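Cell wall surface anchor family protein (Streptococcus agalactiae serogroup V, PDB 3PF2) forms the shaft of the group B streptococcal type 1 pilus as its major (backbone) pilin, here a C-terminal fragment with Ig-like CNA-type folds. Local coordinates at residues 185-190 / 309-314; 198-203 / 240-245. One frame throughout, in Å; residues are numbered along the deposited sequence.

How the contacts relate
Both contacts lie in the C-terminal domain of the fragment, their centres about 11 Å apart, and contact 2 is nested within the chain loop that contact 1 closes. Contact 1 is a parallel pairing of strands 178-190 and 312-316; contact 2 is an antiparallel pairing of 201-206 with 239-241 in another sheet. Four of ten touching residues are buried in each; contact 2 also has one exposed residue, Thr-244, and contact 1 none. They meet in the interior, where the Lys-188 chain packs CD on Phe-202 CZ (3.9 Å) and CE on Ala-200 CB (3.9 Å). Contact 1 adds an arginine bond, a water bridge and direct apolar side-chain contacts; contact 2 relies on backbone bonds, two glycines and one serine hydroxyl.

Contact 1 (185-190 / 309-314); sequences RFVKKD and ATPDTI
Phe-186 to Lys-188 pair in parallel with Asp-312 to Ile-314, joining the first and last strands of a prealbumin-like domain, consistent with the CNA-B type. The short axes approach to 4.7 Å at 33°. Four backbone bonds alternate across the pairing: Asp-312 N to Arg-185 O, Val-187 N to Asp-312 O, Ile-314 N to Val-187 O, and Lys-189 N to Ile-314 O, the last nearly straight at 169°.

Polar side chains extend the grip. Arg-185 bends at chi3 and gives NH1 to Ala-309 O (2.8 Å), which lies near the guanidinium plane, while its NE forms a salt bridge with Glu-249. At the other end a water links Lys-189 NZ to Thr-313 OG1. Asp-312 directs OD1 to a salt bridge with Lys-184.

Side-chain packing separates by face. On one, Val-187 CG1 meets Pro-311 CG (3.9 Å) and lies in van der Waals contact with the hydroxyl oxygen Thr-313 OG1 (3.6 Å). On the other, Phe-186 CD1 touches Ile-314 CD1 (3.9 Å), and its ring also stacks on Phe-248 and meets Phe-288 edge-to-face.

Lys-188 carries the domain's covalent tie: NZ is linked to Asn-316 CG, an isopeptide bond between the two strands. Its CG stands anti to the backbone N (chi1 -175°), and farther along the side chain, which crosses Ile-314 at about a right angle, CD rests 3.7 Å from Ile-314 CG2.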
loop_
_atom_site.group_PDB
_atom_site.type_symbol
_atom_site.label_atom_id
_atom_site.label_comp_id
_atom_site.label_asym_id
_atom_site.label_seq_id
_atom_site.Cartn_x
_atom_site.Cartn_y
_atom_site.Cartn_z
ATOM N N ARG A 185 -17.837 -7.063 7.641
ATOM C CA ARG A 185 -19.142 -7.573 7.211
ATOM C C ARG A 185 -20.162 -7.248 8.292
ATOM O O ARG A 185 -19.832 -7.240 9.469
ATOM C CB ARG A 185 -19.067 -9.091 7.001
ATOM C CG ARG A 185 -18.047 -9.477 5.910
ATOM C CD ARG A 185 -17.992 -10.984 5.655
ATOM N NE ARG A 185 -19.188 -11.443 4.942
ATOM C CZ ARG A 185 -19.941 -12.477 5.302
ATOM N NH1 ARG A 185 -19.635 -13.219 6.360
ATOM N NH2 ARG A 185 -21.010 -12.793 4.578
ATOM N N PHE A 186 -21.397 -7.001 7.872
ATOM C CA PHE A 186 -22.476 -6.638 8.772
ATOM C C PHE A 186 -23.759 -7.365 8.398
ATOM O O PHE A 186 -23.974 -7.721 7.239
ATOM C CB PHE A 186 -22.783 -5.146 8.647
ATOM C CG PHE A 186 -21.617 -4.257 8.935
ATOM C CD1 PHE A 186 -21.297 -3.938 10.246
ATOM C CD2 PHE A 186 -20.843 -3.753 7.896
ATOM C CE1 PHE A 186 -20.206 -3.102 10.537
ATOM C CE2 PHE A 186 -19.736 -2.913 8.165
ATOM C CZ PHE A 186 -19.423 -2.590 9.491
ATOM N N VAL A 187 -24.636 -7.518 9.382
ATOM C CA VAL A 187 -26.005 -7.961 9.119
ATOM C C VAL A 187 -26.973 -7.161 9.991
ATOM O O VAL A 187 -26.753 -6.998 11.208
ATOM C CB VAL A 187 -26.166 -9.501 9.275
ATOM C CG1 VAL A 187 -25.809 -9.968 10.689
ATOM C CG2 VAL A 187 -27.581 -9.920 8.873
ATOM N N LYS A 188 -28.015 -6.620 9.353
ATOM C CA LYS A 188 -29.001 -5.781 10.029
ATOM C C LYS A 188 -30.193 -6.643 10.425
ATOM O O LYS A 188 -30.744 -7.348 9.592
ATOM C CB LYS A 188 -29.461 -4.643 9.115
ATOM C CG LYS A 188 -30.411 -3.624 9.783
ATOM C CD LYS A 188 -29.686 -2.784 10.835
ATOM C CE LYS A 188 -30.591 -1.718 11.457
ATOM N NZ LYS A 188 -31.699 -2.310 12.280
ATOM N N LYS A 189 -30.566 -6.584 11.695
ATOM C CA LYS A 189 -31.646 -7.416 12.222
ATOM C C LYS A 189 -32.566 -6.603 13.127
ATOM O O LYS A 189 -32.278 -5.450 13.453
ATOM C CB LYS A 189 -31.076 -8.624 12.996
ATOM C CG LYS A 189 -30.255 -9.597 12.140
ATOM C CD LYS A 189 -29.855 -10.825 12.958
ATOM C CE LYS A 189 -28.960 -11.756 12.169
ATOM N NZ LYS A 189 -28.761 -13.040 12.928
ATOM N N ASP A 190 -33.688 -7.203 13.520
ATOM C CA ASP A 190 -34.565 -6.611 14.525
ATOM C C ASP A 190 -33.989 -6.836 15.925
ATOM O O ASP A 190 -32.945 -7.470 16.069
ATOM C CB ASP A 190 -35.985 -7.194 14.410
ATOM C CG ASP A 190 -36.039 -8.710 14.663
ATOM O OD1 ASP A 190 -34.988 -9.384 14.719
ATOM O OD2 ASP A 190 -37.167 -9.229 14.817
ATOM N N ALA A 309 -15.663 -14.090 7.487
ATOM C CA ALA A 309 -15.646 -13.674 8.893
ATOM C C ALA A 309 -17.068 -13.415 9.345
ATOM O O ALA A 309 -17.910 -12.998 8.553
ATOM C CB ALA A 309 -14.780 -12.431 9.114
ATOM N N THR A 310 -17.323 -13.659 10.623
ATOM C CA THR A 310 -18.649 -13.442 11.186
ATOM C C THR A 310 -18.991 -11.963 11.117
ATOM O O THR A 310 -18.209 -11.134 11.573
ATOM C CB THR A 310 -18.706 -13.946 12.619
ATOM O OG1 THR A 310 -18.384 -15.342 12.616
ATOM C CG2 THR A 310 -20.098 -13.752 13.211
ATOM N N PRO A 311 -20.149 -11.622 10.530
ATOM C CA PRO A 311 -20.487 -10.193 10.488
ATOM C C PRO A 311 -20.902 -9.694 11.864
ATOM O O PRO A 311 -21.346 -10.499 12.716
ATOM C CB PRO A 311 -21.694 -10.151 9.538
ATOM C CG PRO A 311 -22.325 -11.498 9.674
ATOM C CD PRO A 311 -21.155 -12.445 9.817
ATOM N N ASP A 312 -20.760 -8.392 12.088
ATOM C CA ASP A 312 -21.364 -7.773 13.266
ATOM C C ASP A 312 -22.852 -7.663 13.025
ATOM O O ASP A 312 -23.280 -7.200 11.961
ATOM C CB ASP A 312 -20.827 -6.367 13.494
ATOM C CG ASP A 312 -19.483 -6.339 14.208
ATOM O OD1 ASP A 312 -18.886 -7.404 14.462
ATOM O OD2 ASP A 312 -19.030 -5.219 14.497
ATOM N N THR A 313 -23.638 -8.027 14.032
ATOM C CA THR A 313 -25.071 -7.809 13.971
ATOM C C THR A 313 -25.365 -6.381 14.419
ATOM O O THR A 313 -24.818 -5.913 15.410
ATOM C CB THR A 313 -25.819 -8.819 14.863
ATOM O OG1 THR A 313 -25.749 -10.107 14.258
ATOM C CG2 THR A 313 -27.287 -8.452 15.000
ATOM N N ILE A 314 -26.214 -5.689 13.668
ATOM C CA ILE A 314 -26.713 -4.385 14.083
ATOM C C ILE A 314 -28.204 -4.554 14.319
ATOM O O ILE A 314 -28.918 -4.982 13.409
ATOM C CB ILE A 314 -26.481 -3.332 12.998
ATOM C CG1 ILE A 314 -24.977 -3.168 12.724
ATOM C CG2 ILE A 314 -27.102 -1.991 13.425
ATOM C CD1 ILE A 314 -24.672 -2.345 11.480
HETATM O O HOH W 1 -16.984 -9.072 9.958
HETATM O O HOH W 2 -27.275 -12.121 15.163
#

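Contact 2 (198-203 / 240-245); sequences GGAEFD and LKSHTD
Leu-240 and Phe-202 exchange two backbone hydrogen bonds, Leu-240 N to Phe-202 O (2.7 Å) and Phe-202 N to Leu-240 O (2.9 Å), which define an antiparallel hydrogen-bonded pair. The next pair, Glu-201 with Lys-241, is non-hydrogen-bonded, its CA atoms 4.4 Å apart. Beyond it Ser-242 N reaches Ala-200 O, in the carbonyl plane, and Gly-199 N donates to Ser-242 O almost straight (177°), although the donor stands above that carbonyl plane.

Ser-242 adds its hydroxyl to these bonds. With chi1 at 61°, OG sits between its own backbone N and carbonyl carbon and accepts from Ala-200 N at 3.1 Å; it is also hydrogen-bonded to Leu-197 O. This buried hydroxyl therefore joins two backbone sites of the chain leading into strand 201-206.

Gly-198, having no side chain, lets its CA come 3.2 Å from His-243 O. Gly-199 is distinguished instead by its own backbone, with a positive phi of 89° as the chain turns toward the strand.

Packing follows the two faces. Glu-201 and Lys-241 share one, Glu-201 CG and Lys-241 CB 4.4 Å apart, but the lysine end leads away to a weak bond with Ile-228 O. On the buried face, the Phe-202 ring has Leu-240 O near its plane at the edge, and both side chains pack against Phe-248 of strand 247-253. The arrangement is an edge pairing of the four-stranded antiparallel sheet, with 239-241 outermost, in a prealbumin-like beta-sandwich consistent with the CNA-B type of pilin domain.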
loop_
_atom_site.group_PDB
_atom_site.type_symbol
_atom_site.label_atom_id
_atom_site.label_comp_id
_atom_site.label_asym_id
_atom_site.label_seq_id
_atom_site.Cartn_x
_atom_site.Cartn_y
_atom_site.Cartn_z
ATOM N N GLY A 198 -33.823 -5.190 5.427
ATOM C CA GLY A 198 -33.229 -4.403 4.348
ATOM C C GLY A 198 -33.555 -2.930 4.456
ATOM O O GLY A 198 -34.522 -2.543 5.126
ATOM N N GLY A 199 -32.752 -2.099 3.791
ATOM C CA GLY A 199 -33.059 -0.679 3.662
ATOM C C GLY A 199 -32.543 0.257 4.734
ATOM O O GLY A 199 -32.801 1.453 4.676
ATOM N N ALA A 200 -31.834 -0.264 5.736
ATOM C CA ALA A 200 -31.178 0.613 6.706
ATOM C C ALA A 200 -30.039 1.296 5.981
ATOM O O ALA A 200 -29.374 0.671 5.150
ATOM C CB ALA A 200 -30.663 -0.177 7.911
ATOM N N GLU A 201 -29.838 2.582 6.247
ATOM C CA GLU A 201 -28.730 3.319 5.654
ATOM C C GLU A 201 -27.802 3.899 6.718
ATOM O O GLU A 201 -28.255 4.312 7.801
ATOM C CB GLU A 201 -29.246 4.413 4.696
ATOM C CG GLU A 201 -30.088 3.830 3.555
ATOM C CD GLU A 201 -30.583 4.854 2.547
ATOM O OE1 GLU A 201 -30.331 6.062 2.720
ATOM O OE2 GLU A 201 -31.230 4.421 1.573
ATOM N N PHE A 202 -26.499 3.907 6.402
ATOM C CA PHE A 202 -25.468 4.344 7.344
ATOM C C PHE A 202 -24.405 5.213 6.686
ATOM O O PHE A 202 -23.870 4.855 5.627
ATOM C CB PHE A 202 -24.751 3.127 7.989
ATOM C CG PHE A 202 -25.685 2.090 8.547
ATOM C CD1 PHE A 202 -25.993 2.068 9.909
ATOM C CD2 PHE A 202 -26.236 1.121 7.714
ATOM C CE1 PHE A 202 -26.857 1.104 10.428
ATOM C CE2 PHE A 202 -27.115 0.165 8.219
ATOM C CZ PHE A 202 -27.409 0.153 9.581
ATOM N N ASP A 203 -24.077 6.334 7.328
ATOM C CA ASP A 203 -22.848 7.066 7.006
ATOM C C ASP A 203 -21.638 6.351 7.603
ATOM O O ASP A 203 -21.638 6.007 8.787
ATOM C CB ASP A 203 -22.867 8.477 7.591
ATOM C CG ASP A 203 -23.908 9.380 6.953
ATOM O OD1 ASP A 203 -24.427 9.065 5.855
ATOM O OD2 ASP A 203 -24.188 10.431 7.572
ATOM N N LEU A 240 -23.689 3.534 3.230
ATOM C CA LEU A 240 -23.939 2.116 2.976
ATOM C C LEU A 240 -25.393 1.764 3.270
ATOM O O LEU A 240 -26.099 2.538 3.916
ATOM C CB LEU A 240 -23.004 1.253 3.832
ATOM C CG LEU A 240 -21.502 1.544 3.721
ATOM C CD1 LEU A 240 -20.720 0.691 4.717
ATOM C CD2 LEU A 240 -21.010 1.293 2.306
ATOM N N LYS A 241 -25.832 0.601 2.794
ATOM C CA LYS A 241 -27.234 0.199 2.881
ATOM C C LYS A 241 -27.316 -1.304 3.147
ATOM O O LYS A 241 -26.534 -2.074 2.599
ATOM C CB LYS A 241 -27.910 0.566 1.549
ATOM C CG LYS A 241 -29.302 0.068 1.271
ATOM C CD LYS A 241 -29.745 0.495 -0.145
ATOM C CE LYS A 241 -29.438 -0.577 -1.201
ATOM N NZ LYS A 241 -29.393 -0.037 -2.600
ATOM N N SER A 242 -28.254 -1.733 3.987
ATOM C CA SER A 242 -28.470 -3.168 4.120
ATOM C C SER A 242 -29.303 -3.690 2.945
ATOM O O SER A 242 -30.300 -3.062 2.539
ATOM C CB SER A 242 -29.096 -3.545 5.473
ATOM O OG SER A 242 -30.362 -2.944 5.655
ATOM N N HIS A 243 -28.864 -4.823 2.404
ATOM C CA HIS A 243 -29.548 -5.514 1.308
ATOM C C HIS A 243 -30.780 -6.244 1.870
ATOM O O HIS A 243 -30.991 -6.300 3.087
ATOM C CB HIS A 243 -28.557 -6.462 0.611
ATOM C CG HIS A 243 -29.108 -7.176 -0.592
ATOM N ND1 HIS A 243 -29.869 -6.545 -1.555
ATOM C CD2 HIS A 243 -28.974 -8.459 -1.003
ATOM C CE1 HIS A 243 -30.199 -7.413 -2.495
ATOM N NE2 HIS A 243 -29.669 -8.582 -2.184
ATOM N N THR A 244 -31.598 -6.795 0.983
ATOM C CA THR A 244 -32.848 -7.440 1.391
ATOM C C THR A 244 -32.653 -8.693 2.253
ATOM O O THR A 244 -33.622 -9.215 2.800
ATOM C CB THR A 244 -33.702 -7.783 0.160
ATOM O OG1 THR A 244 -32.924 -8.569 -0.748
ATOM C CG2 THR A 244 -34.142 -6.513 -0.541
ATOM N N ASP A 245 -31.410 -9.178 2.350
ATOM C CA ASP A 245 -31.045 -10.282 3.255
ATOM C C ASP A 245 -30.372 -9.761 4.531
ATOM O O ASP A 245 -29.795 -10.531 5.305
ATOM C CB ASP A 245 -30.139 -11.313 2.544
ATOM C CG ASP A 245 -28.841 -10.709 2.017
ATOM O OD1 ASP A 245 -28.549 -9.530 2.308
ATOM O OD2 ASP A 245 -28.102 -11.417 1.295
#